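Local coordinates for 3-oxoacyl-[acyl-carrier-protein] synthase 2 (Rickettsia rickettsii, PDB 4JGA) that probably catalyses the condensation of malonyl-[acyl-carrier protein] with a growing acyl chain, the elongation step of bacterial fatty acid synthesis, at residues A[229-234]-A[239-244]; A[51-56]-A[214-219]; A[35-40]-A[373-378]; A[133-138]-A[157-162]; A[23-26]-A[32-35]. All blocks are in the same frame, centred on the assembly; numbering follows the deposited sequence. Where two conformers were deposited one is given.

Interaction 1. Residues A[229-234]-A[239-244]; sequences ALCTKY and KKASRP
The phenol ring of Y234 and the guanidinium of R243 lie almost parallel, their planes 4° apart, but they meet off to one side: the hydroxyl OH of Y234 sits over a face of the guanidinium, 3.5 Å from R243 NE, toward its rim. A face of the Y234 ring is in turn covered by the carbonyl oxygen K240 O, also displaced toward the rim. At its edge the guanidinium meets the same peptide, where R243 NH1 donates to K240 O over 2.7 Å with an N-H...O angle of 158°. The bond lies in the carbonyl plane on a lone pair, so one carbonyl oxygen both fixes the arginine and lies against the tyrosine. Salt bridges from NE to D246 and from NH2 to D392 hold the guanidinium further, while the Y234 hydroxyl is hydrogen-bonded to D248. With R243 CG between the backbone N and the carbonyl carbon (chi1 50°) and a further bend at chi3, the guanidinium comes back to K240 O. The remaining contact is apolar: Y234 CB is 3.6 Å from A241 CB. C231 SG closes on that methyl at 4.1 Å. No hydrogen bond crosses between 229-234 and 239-244, so ring and methyl contacts join them directly. Both belong to the long connection between helix 218-226 and strand 257-265, in the N-terminal beta-ketoacyl synthase region of the thiolase fold, where L230 packs on F224 and V225 of that helix and C231 pairs through its backbone with F252.

Interaction 2. Residues A[51-56]-A[214-219]; sequences TEFDTS and APVTPV
F53 is where 51-56 reaches the turn ahead of helix 218-226, and its ring makes the whole contact. Its CG stands between the backbone N and the carbonyl carbon (chi1 57°), which carries the ring out to P218. P218 CD lies 3.9 Å from the ring centroid and only 3° off the normal, a CH-pi contact over the middle of the face, with P218 CG 3.8 Å from F53 CD1. At the ring edge, near its plane, V216 O approaches F53 CE2 to 3.3 Å. F53 CZ is 4.2 Å from V216 CG1. V216, whose O meets the ring edge, is the centre of an inverse gamma turn, T217 N bonding to P215 O at 3.0 Å. T217 is the N-cap of the helix, its OG1 bonded to G220 N and to E137. Directly after F53 in the chain, D54 closes an Asx turn, OD1 accepting from S56 N at 2.8 Å as well as from S56 OG. No hydrogen bond links the segments. A C-H group next to the tertiary amide nitrogen of P218 faces the pi cloud while a carbonyl oxygen meets the slightly positive ring rim, so weak electrostatics probably supplement dispersion.

Interaction 3. Residues A[35-40]-A[373-378]; sequences SSWKNI and FIFSAL
Helices 35-40 and 373-378 cross at -73° with their axes 11.3 Å apart, W37 and F375 having the nearest CA atoms, and this spacing is filled by large side chains. W37 carries CG anti to its own N (chi1 -180°) and reaches across until L378 CB rests over the six-membered ring, 3.6 Å from its centroid, in a CH-pi contact near the normal. The leucine branch CD1 extends this cover to the pyrrole side, 3.8 Å from W37 CG. F375 is slid past the indole: W37 CE3 and F375 CD1 come to 3.8 Å, yet the planes differ by 30° and the rings barely overlap. Helix 368-382 also packs on strands 18-26 and 425-432, in keeping with a buried helix of the layered thiolase fold, and the indole wedges helix 33-41 against it. W37 NE1 is hydrogen-bonded to D382, further along helix 368-382. Beyond the tryptophan, the side chains of I40 and F375 cross at about a right angle. I40 CG1 is 3.7 Å from F375 CZ, an off-centre CH-pi contact, and I40 CD1 lies 3.9 Å from F375 CE2. I361 of helix 358-361 touches both I40 and F375.

Interaction 4. Residues A[133-138]-A[157-162]; sequences LKMIED and PASLIN
S159 OG is the polar atom of this contact: it is hydrogen-bonded to the carbonyl of F155 within its own helix, and M135 CG of the facing segment stands 3.1 Å from it, close for carbon and oxygen. The setting is a helix-to-helix contact at the subunit interface of the thiolase-fold dimer, the first turns of helix 133-146 meeting the last turn of helix 155-159. M135 and S159 have the nearest CA atoms, 6.0 Å apart. The methionine starts with CG anti to the backbone N (chi1 -176°) and then bends at both following torsions, which brings CG, SD and CE alongside A158 CB. M135 CG is 3.9 Å from A158 CB, and M135 SD and CE are each 4.2 Å from that methyl. I136, placed here in one of two deposited conformers, packs on I136 of the second subunit. D92 bonds to M135 N and also pairs through its backbone with A158, tying both segments to one residue. Along the helix, K134 NZ forms a salt bridge with D138 OD2 at 2.8 Å, meeting the syn lone pair of that carboxylate oxygen.

Interaction 5. Residues A[23-26]-A[32-35]; sequences LGLV and NVNS
V33 has CG1 anti to its backbone N (chi1 171°), which leaves CG2 opposite the carbonyl carbon and aimed at strand 23-26. That methyl, V33 CG2, lies 3.6 Å from L23 O and 4.0 Å from L25 CB. It therefore lies against the strand backbone from L23 O to L25 N, with CB of L23 and of L25 both directed toward segment 32-35. L25 crosses V33 at about a right angle, its CD1 4.0 Å from V33 CA. The two segments flank the turn that leads from strand 18-26 into helix 33-41, the first beta-alpha connection of this thiolase-fold chain. E104 of helix 93-109 spans the junction, one carboxylate oxygen accepting from L25 N and the other from V33 N. At the head of the helix N32 is the N-cap. Its OD1 takes S35 N at 2.9 Å, nearly in line with the amide C=O, and S35 OG at 2.8 Å from a position 54° out of the amide plane, so two donors grip one oxygen and hold the side chain over the helix start. Across the turn, N32 CA approaches L25 O at 3.2 Å in a CA-H...O contact with an angle of 130° at the hydrogen.

In the fold
Interactions 3 and 5 form one buried unit, their centres 7 Å apart: helix 33-41 serves both, and I374 CD1 packs 3.2 Å from G24 O while F375 CE1 reaches L25 CD1 at 3.8 Å. The F375 side chain is about 8 Å from the bound potassium, whose site includes E372 on the same helix. Interactions 2 and 4 join through E137, which holds the start of helix 218-226, OE2 accepting from V219 N at 3.0 Å. This pair lies toward the subunit interface, and the centres of interactions 3 and 4 are 28 Å apart on opposite sides of the chain's centre. Interaction 1 stands apart, its nearest atoms about 8 Å from interaction 2.

Interaction 1. Residues A[229-234]-A[239-244]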
# COMPACT_ATOMS: atom_id res chain seq x y z
N ALA A 229 -18.84 13.94 1.39
CA ALA A 229 -18.59 13.02 2.51
C ALA A 229 -18.63 13.68 3.90
O ALA A 229 -18.81 12.99 4.91
CB ALA A 229 -17.23 12.39 2.31
N LEU A 230 -18.46 15.01 3.97
CA LEU A 230 -18.23 15.69 5.25
C LEU A 230 -19.43 16.38 5.86
O LEU A 230 -20.24 16.98 5.15
CB LEU A 230 -17.10 16.72 5.13
CG LEU A 230 -15.75 16.23 4.61
CD1 LEU A 230 -14.68 17.32 4.78
CD2 LEU A 230 -15.27 14.96 5.33
N CYS A 231 -19.52 16.35 7.19
CA CYS A 231 -20.45 17.24 7.91
C CYS A 231 -20.11 18.73 7.71
O CYS A 231 -19.02 19.18 8.07
CB CYS A 231 -20.45 16.95 9.42
SG CYS A 231 -21.69 17.88 10.29
N THR A 232 -21.04 19.50 7.18
CA THR A 232 -20.81 20.93 6.93
C THR A 232 -21.78 21.81 7.73
O THR A 232 -21.74 23.02 7.58
CB THR A 232 -20.91 21.28 5.44
OG1 THR A 232 -22.21 20.97 4.98
CG2 THR A 232 -19.91 20.48 4.60
N LYS A 233 -22.60 21.20 8.57
CA LYS A 233 -23.64 21.88 9.32
C LYS A 233 -23.31 22.19 10.81
O LYS A 233 -24.09 22.85 11.49
CB LYS A 233 -24.95 21.05 9.24
N TYR A 234 -22.19 21.72 11.34
CA TYR A 234 -21.85 21.98 12.74
C TYR A 234 -20.54 22.76 12.89
O TYR A 234 -19.84 22.60 13.91
CB TYR A 234 -21.72 20.67 13.51
CG TYR A 234 -23.04 20.03 13.93
CD1 TYR A 234 -23.73 19.23 13.04
CD2 TYR A 234 -23.55 20.20 15.20
CE1 TYR A 234 -24.92 18.63 13.39
CE2 TYR A 234 -24.74 19.60 15.58
CZ TYR A 234 -25.42 18.80 14.66
OH TYR A 234 -26.59 18.20 15.01
N LYS A 239 -17.61 20.11 18.33
CA LYS A 239 -17.66 18.90 19.15
C LYS A 239 -18.97 18.16 19.04
O LYS A 239 -19.09 17.06 19.54
CB LYS A 239 -17.43 19.20 20.63
CG LYS A 239 -16.08 19.78 21.01
CD LYS A 239 -16.18 20.17 22.49
CE LYS A 239 -14.96 20.84 23.07
NZ LYS A 239 -13.78 19.96 23.03
N LYS A 240 -19.96 18.76 18.38
CA LYS A 240 -21.26 18.12 18.17
C LYS A 240 -21.41 17.47 16.78
O LYS A 240 -22.42 16.83 16.52
CB LYS A 240 -22.36 19.15 18.38
CG LYS A 240 -22.48 19.57 19.84
CD LYS A 240 -23.45 20.73 20.03
CE LYS A 240 -24.90 20.35 19.78
NZ LYS A 240 -25.49 19.58 20.91
N ALA A 241 -20.44 17.67 15.90
CA ALA A 241 -20.55 17.28 14.48
C ALA A 241 -20.59 15.79 14.27
O ALA A 241 -21.40 15.30 13.47
CB ALA A 241 -19.40 17.88 13.67
N SER A 242 -19.69 15.08 14.93
CA SER A 242 -19.51 13.65 14.69
C SER A 242 -20.48 12.90 15.62
O SER A 242 -20.25 12.82 16.84
CB SER A 242 -18.07 13.25 14.91
OG SER A 242 -17.82 11.93 14.52
N ARG A 243 -21.57 12.40 15.04
CA ARG A 243 -22.71 11.86 15.80
C ARG A 243 -23.24 10.55 15.21
O ARG A 243 -24.38 10.47 14.74
CB ARG A 243 -23.81 12.92 15.95
CG ARG A 243 -24.23 13.62 14.68
CD ARG A 243 -24.88 14.98 14.98
NE ARG A 243 -25.88 14.90 16.04
CZ ARG A 243 -25.81 15.47 17.25
NH1 ARG A 243 -24.79 16.22 17.65
NH2 ARG A 243 -26.82 15.27 18.11
N PRO A 244 -22.41 9.49 15.28
CA PRO A 244 -22.77 8.23 14.66
C PRO A 244 -24.11 7.69 15.16
O PRO A 244 -24.39 7.70 16.35
CB PRO A 244 -21.61 7.29 15.02
CG PRO A 244 -20.47 8.23 15.36
CD PRO A 244 -21.15 9.40 16.02

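Interaction 2. Residues A[51-56]-A[214-219]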
# COMPACT_ATOMS: atom_id res chain seq x y z
N THR A 51 -7.39 26.03 11.97
CA THR A 51 -6.74 27.35 11.97
C THR A 51 -5.45 27.44 11.12
O THR A 51 -5.05 28.53 10.78
CB THR A 51 -6.41 27.77 13.41
OG1 THR A 51 -5.66 26.72 14.02
CG2 THR A 51 -7.68 27.99 14.24
N GLU A 52 -4.81 26.32 10.78
CA GLU A 52 -3.50 26.37 10.09
C GLU A 52 -3.59 26.89 8.65
O GLU A 52 -2.57 27.23 8.06
CB GLU A 52 -2.83 24.97 10.06
N PHE A 53 -4.79 26.94 8.07
CA PHE A 53 -4.93 27.48 6.74
C PHE A 53 -6.30 28.10 6.58
O PHE A 53 -7.18 27.89 7.41
CB PHE A 53 -4.64 26.42 5.65
CG PHE A 53 -5.51 25.19 5.74
CD1 PHE A 53 -6.76 25.15 5.15
CD2 PHE A 53 -5.07 24.07 6.42
CE1 PHE A 53 -7.55 24.01 5.23
CE2 PHE A 53 -5.86 22.92 6.49
CZ PHE A 53 -7.11 22.90 5.90
N ASP A 54 -6.46 28.86 5.52
CA ASP A 54 -7.66 29.64 5.28
C ASP A 54 -8.82 28.76 4.85
O ASP A 54 -8.75 28.10 3.84
CB ASP A 54 -7.33 30.71 4.22
CG ASP A 54 -8.52 31.57 3.84
OD1 ASP A 54 -9.62 31.47 4.42
OD2 ASP A 54 -8.34 32.35 2.89
N THR A 55 -9.89 28.75 5.64
CA THR A 55 -11.04 27.92 5.33
C THR A 55 -12.26 28.76 4.93
O THR A 55 -13.36 28.24 4.86
CB THR A 55 -11.46 27.06 6.55
OG1 THR A 55 -11.87 27.91 7.61
CG2 THR A 55 -10.36 26.16 7.00
N SER A 56 -12.06 30.04 4.67
CA SER A 56 -13.18 30.90 4.35
C SER A 56 -13.98 30.42 3.13
O SER A 56 -15.16 30.68 3.08
CB SER A 56 -12.72 32.34 4.12
OG SER A 56 -11.70 32.35 3.15
N ALA A 214 -2.33 12.46 7.66
CA ALA A 214 -2.35 13.90 7.83
C ALA A 214 -3.07 14.50 6.64
O ALA A 214 -2.46 15.11 5.77
CB ALA A 214 -0.93 14.45 7.95
N PRO A 215 -4.39 14.32 6.59
CA PRO A 215 -5.11 14.64 5.38
C PRO A 215 -5.79 16.01 5.41
O PRO A 215 -6.43 16.39 4.42
CB PRO A 215 -6.17 13.58 5.38
CG PRO A 215 -6.57 13.50 6.84
CD PRO A 215 -5.29 13.74 7.60
N VAL A 216 -5.69 16.72 6.52
CA VAL A 216 -6.40 17.98 6.68
C VAL A 216 -5.56 19.11 6.04
O VAL A 216 -4.81 19.81 6.72
CB VAL A 216 -6.73 18.28 8.15
CG1 VAL A 216 -7.62 19.52 8.26
CG2 VAL A 216 -7.43 17.07 8.79
N THR A 217 -5.73 19.24 4.73
CA THR A 217 -5.12 20.29 3.92
C THR A 217 -6.22 20.92 3.06
O THR A 217 -7.34 20.37 2.95
CB THR A 217 -4.02 19.71 2.98
OG1 THR A 217 -4.62 19.17 1.79
CG2 THR A 217 -3.24 18.61 3.70
N PRO A 218 -5.89 22.05 2.41
CA PRO A 218 -6.92 22.71 1.60
C PRO A 218 -7.51 21.78 0.53
O PRO A 218 -8.74 21.66 0.37
CB PRO A 218 -6.16 23.89 0.96
CG PRO A 218 -5.06 24.21 1.94
CD PRO A 218 -4.65 22.85 2.47
N VAL A 219 -6.65 21.08 -0.18
CA VAL A 219 -7.13 20.21 -1.28
C VAL A 219 -7.78 18.93 -0.73
O VAL A 219 -8.74 18.42 -1.31
CB VAL A 219 -6.03 19.92 -2.31
CG1 VAL A 219 -5.13 18.79 -1.85
CG2 VAL A 219 -6.64 19.54 -3.66

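Interaction 3. Residues A[35-40]-A[373-378]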
# COMPACT_ATOMS: atom_id res chain seq x y z
N SER A 35 -2.76 9.39 27.59
CA SER A 35 -3.57 10.60 27.53
C SER A 35 -4.76 10.39 26.57
O SER A 35 -5.87 10.79 26.90
CB SER A 35 -2.71 11.81 27.14
OG SER A 35 -2.15 11.63 25.86
N SER A 36 -4.53 9.78 25.40
CA SER A 36 -5.61 9.55 24.44
C SER A 36 -6.74 8.71 25.07
O SER A 36 -7.92 9.04 24.95
CB SER A 36 -5.11 8.85 23.16
OG SER A 36 -4.18 9.61 22.44
N TRP A 37 -6.36 7.62 25.74
CA TRP A 37 -7.34 6.65 26.26
C TRP A 37 -8.10 7.24 27.43
O TRP A 37 -9.31 7.08 27.49
CB TRP A 37 -6.65 5.34 26.63
CG TRP A 37 -7.54 4.29 27.15
CD1 TRP A 37 -7.46 3.68 28.38
CD2 TRP A 37 -8.67 3.72 26.49
NE1 TRP A 37 -8.47 2.78 28.52
CE2 TRP A 37 -9.23 2.77 27.37
CE3 TRP A 37 -9.25 3.90 25.23
CZ2 TRP A 37 -10.34 2.00 27.02
CZ3 TRP A 37 -10.34 3.16 24.90
CH2 TRP A 37 -10.89 2.23 25.78
N LYS A 38 -7.41 7.96 28.33
CA LYS A 38 -8.14 8.67 29.40
C LYS A 38 -9.20 9.60 28.79
O LYS A 38 -10.34 9.62 29.24
CB LYS A 38 -7.21 9.45 30.36
N ASN A 39 -8.82 10.38 27.78
CA ASN A 39 -9.77 11.32 27.17
C ASN A 39 -10.93 10.66 26.44
O ASN A 39 -12.08 11.13 26.54
CB ASN A 39 -9.06 12.32 26.28
CG ASN A 39 -8.36 13.39 27.09
OD1 ASN A 39 -8.78 13.71 28.19
ND2 ASN A 39 -7.29 13.92 26.56
N ILE A 40 -10.64 9.55 25.75
CA ILE A 40 -11.70 8.77 25.12
C ILE A 40 -12.71 8.30 26.15
O ILE A 40 -13.93 8.54 26.03
CB ILE A 40 -11.13 7.54 24.38
CG1 ILE A 40 -10.40 7.97 23.09
CG2 ILE A 40 -12.21 6.51 24.10
CD1 ILE A 40 -11.28 8.54 21.99
N PHE A 373 -8.20 -0.28 16.64
CA PHE A 373 -7.66 -1.56 17.09
C PHE A 373 -7.02 -1.42 18.48
O PHE A 373 -7.20 -2.25 19.36
CB PHE A 373 -6.64 -2.09 16.08
CG PHE A 373 -5.99 -3.39 16.48
CD1 PHE A 373 -4.84 -3.40 17.22
CD2 PHE A 373 -6.55 -4.61 16.10
CE1 PHE A 373 -4.22 -4.59 17.59
CE2 PHE A 373 -5.95 -5.80 16.46
CZ PHE A 373 -4.77 -5.80 17.21
N ILE A 374 -6.25 -0.34 18.66
CA ILE A 374 -5.67 -0.03 19.96
C ILE A 374 -6.74 0.24 21.03
O ILE A 374 -6.68 -0.33 22.15
CB ILE A 374 -4.68 1.13 19.82
CG1 ILE A 374 -3.46 0.64 19.02
CG2 ILE A 374 -4.26 1.66 21.18
CD1 ILE A 374 -2.52 1.72 18.49
N PHE A 375 -7.74 1.06 20.71
CA PHE A 375 -8.85 1.29 21.64
C PHE A 375 -9.52 -0.02 22.03
O PHE A 375 -9.90 -0.21 23.20
CB PHE A 375 -9.90 2.26 21.07
CG PHE A 375 -9.40 3.66 20.84
CD1 PHE A 375 -8.32 4.18 21.52
CD2 PHE A 375 -10.05 4.49 19.93
CE1 PHE A 375 -7.91 5.48 21.31
CE2 PHE A 375 -9.63 5.80 19.69
CZ PHE A 375 -8.56 6.29 20.40
N SER A 376 -9.62 -0.93 21.06
CA SER A 376 -10.23 -2.24 21.26
C SER A 376 -9.45 -3.09 22.28
O SER A 376 -10.03 -3.69 23.20
CB SER A 376 -10.40 -2.98 19.93
OG SER A 376 -11.31 -2.29 19.06
N ALA A 377 -8.12 -3.08 22.14
CA ALA A 377 -7.26 -3.74 23.09
C ALA A 377 -7.37 -3.12 24.49
O ALA A 377 -7.32 -3.82 25.49
CB ALA A 377 -5.83 -3.69 22.60
N LEU A 378 -7.43 -1.80 24.55
CA LEU A 378 -7.54 -1.12 25.84
C LEU A 378 -8.90 -1.37 26.50
O LEU A 378 -8.99 -1.40 27.70
CB LEU A 378 -7.26 0.40 25.67
CG LEU A 378 -5.82 0.70 25.27
CD1 LEU A 378 -5.66 2.11 24.72
CD2 LEU A 378 -4.91 0.53 26.45

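Interaction 4. Residues A[133-138]-A[157-162]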
# COMPACT_ATOMS: atom_id res chain seq x y z
N LEU A 133 0.03 14.05 1.30
CA LEU A 133 -0.85 14.96 0.57
C LEU A 133 -0.38 16.41 0.65
O LEU A 133 -0.28 17.08 -0.37
CB LEU A 133 -2.27 14.84 1.09
CG LEU A 133 -3.27 15.74 0.40
CD1 LEU A 133 -3.26 15.49 -1.10
CD2 LEU A 133 -4.65 15.58 0.99
N LYS A 134 -0.07 16.88 1.86
CA LYS A 134 0.43 18.24 2.05
C LYS A 134 1.78 18.43 1.30
O LYS A 134 2.01 19.46 0.69
CB LYS A 134 0.56 18.56 3.54
CG LYS A 134 1.26 19.89 3.81
CD LYS A 134 1.02 20.37 5.23
CE LYS A 134 1.86 21.59 5.61
NZ LYS A 134 1.46 22.78 4.81
N MET A 135 2.65 17.44 1.37
CA MET A 135 3.96 17.51 0.74
C MET A 135 3.82 17.67 -0.77
O MET A 135 4.43 18.57 -1.36
CB MET A 135 4.79 16.26 1.08
CG MET A 135 6.23 16.27 0.56
SD MET A 135 7.17 17.74 0.98
CE MET A 135 7.08 17.70 2.79
N ILE A 136 2.93 16.88 -1.38
CA ILE A 136 2.72 16.94 -2.82
C ILE A 136 2.02 18.25 -3.19
O ILE A 136 2.41 18.90 -4.13
CB ILE A 136 1.94 15.72 -3.36
CG1 ILE A 136 2.75 14.45 -3.12
CG2 ILE A 136 1.66 15.86 -4.86
CD1 ILE A 136 2.03 13.15 -3.46
N GLU A 137 0.99 18.61 -2.43
CA GLU A 137 0.23 19.84 -2.68
C GLU A 137 1.14 21.05 -2.60
O GLU A 137 1.21 21.83 -3.53
CB GLU A 137 -0.93 19.94 -1.67
CG GLU A 137 -1.69 21.26 -1.66
CD GLU A 137 -2.89 21.21 -0.74
OE1 GLU A 137 -2.86 20.43 0.21
OE2 GLU A 137 -3.88 21.94 -1.02
N ASP A 138 1.84 21.19 -1.48
CA ASP A 138 2.75 22.33 -1.28
C ASP A 138 3.85 22.35 -2.33
O ASP A 138 4.18 23.40 -2.85
CB ASP A 138 3.39 22.31 0.12
CG ASP A 138 2.39 22.56 1.23
OD1 ASP A 138 1.24 22.94 0.95
OD2 ASP A 138 2.75 22.39 2.40
N PRO A 157 11.24 11.00 -1.25
CA PRO A 157 11.05 10.19 -0.02
C PRO A 157 10.04 10.80 0.98
O PRO A 157 9.33 10.06 1.69
CB PRO A 157 12.49 10.11 0.58
CG PRO A 157 13.25 11.24 -0.05
CD PRO A 157 12.65 11.37 -1.44
N ALA A 158 9.98 12.12 1.05
CA ALA A 158 9.08 12.79 1.98
C ALA A 158 7.62 12.53 1.68
O ALA A 158 6.78 12.65 2.59
CB ALA A 158 9.33 14.28 1.97
N SER A 159 7.34 12.18 0.43
CA SER A 159 6.00 11.97 -0.09
C SER A 159 5.60 10.49 -0.20
O SER A 159 4.43 10.18 -0.42
CB SER A 159 5.90 12.54 -1.51
OG SER A 159 6.13 13.95 -1.55
N LEU A 160 6.54 9.57 -0.07
CA LEU A 160 6.24 8.17 -0.32
C LEU A 160 5.65 7.48 0.89
O LEU A 160 6.20 7.52 1.98
CB LEU A 160 7.51 7.43 -0.73
CG LEU A 160 8.08 7.68 -2.12
CD1 LEU A 160 9.39 6.93 -2.27
CD2 LEU A 160 7.11 7.19 -3.17
N ILE A 161 4.51 6.81 0.69
CA ILE A 161 3.85 6.08 1.79
C ILE A 161 4.80 5.13 2.53
O ILE A 161 4.78 5.03 3.75
CB ILE A 161 2.55 5.38 1.33
CG1 ILE A 161 1.50 6.46 1.04
CG2 ILE A 161 2.01 4.44 2.41
CD1 ILE A 161 0.20 5.99 0.44
N ASN A 162 5.65 4.46 1.78
CA ASN A 162 6.48 3.43 2.37
C ASN A 162 7.68 3.96 3.14
O ASN A 162 8.41 3.17 3.77
CB ASN A 162 6.92 2.42 1.31
CG ASN A 162 7.96 2.98 0.39
OD1 ASN A 162 7.74 3.97 -0.32
ND2 ASN A 162 9.10 2.33 0.36

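Interaction 5. Residues A[23-26]-A[32-35]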
# COMPACT_ATOMS: atom_id res chain seq x y z
N LEU A 23 1.76 -0.74 22.17
CA LEU A 23 0.77 0.21 21.66
C LEU A 23 1.36 1.60 21.55
O LEU A 23 2.15 2.03 22.41
CB LEU A 23 -0.45 0.30 22.55
CG LEU A 23 -1.09 -1.00 23.05
CD1 LEU A 23 -2.18 -0.68 24.07
CD2 LEU A 23 -1.66 -1.82 21.89
N GLY A 24 0.98 2.29 20.47
CA GLY A 24 1.42 3.67 20.21
C GLY A 24 0.31 4.49 19.57
O GLY A 24 -0.35 4.03 18.62
N LEU A 25 0.11 5.72 20.08
CA LEU A 25 -0.97 6.59 19.60
C LEU A 25 -0.58 8.05 19.53
O LEU A 25 0.03 8.58 20.45
CB LEU A 25 -2.20 6.47 20.52
CG LEU A 25 -3.10 5.28 20.35
CD1 LEU A 25 -4.13 5.27 21.48
CD2 LEU A 25 -3.79 5.27 18.99
N VAL A 26 -0.96 8.69 18.42
CA VAL A 26 -1.02 10.15 18.31
C VAL A 26 -2.40 10.48 17.77
O VAL A 26 -2.72 10.12 16.63
CB VAL A 26 0.04 10.73 17.38
CG1 VAL A 26 -0.08 12.24 17.30
CG2 VAL A 26 1.42 10.35 17.89
N ASN A 32 -0.01 10.45 23.26
CA ASN A 32 0.39 9.09 23.55
C ASN A 32 -0.82 8.25 23.92
O ASN A 32 -1.96 8.72 23.90
CB ASN A 32 1.45 9.05 24.64
CG ASN A 32 0.99 9.66 25.93
OD1 ASN A 32 -0.19 9.62 26.30
ND2 ASN A 32 1.91 10.26 26.63
N VAL A 33 -0.59 6.99 24.24
CA VAL A 33 -1.69 6.08 24.53
C VAL A 33 -2.43 6.51 25.82
O VAL A 33 -3.66 6.53 25.84
CB VAL A 33 -1.19 4.63 24.66
CG1 VAL A 33 -2.29 3.72 25.19
CG2 VAL A 33 -0.69 4.11 23.32
N ASN A 34 -1.71 6.88 26.86
CA ASN A 34 -2.35 7.10 28.16
C ASN A 34 -3.24 8.30 28.15
O ASN A 34 -4.35 8.24 28.62
CB ASN A 34 -1.33 7.28 29.26
CG ASN A 34 -0.64 6.00 29.62
OD1 ASN A 34 -1.16 4.90 29.40
ND2 ASN A 34 0.54 6.13 30.18
N SER A 35 -2.76 9.39 27.59
CA SER A 35 -3.57 10.60 27.53
C SER A 35 -4.76 10.39 26.57
O SER A 35 -5.87 10.79 26.90
CB SER A 35 -2.71 11.81 27.14
OG SER A 35 -2.15 11.63 25.86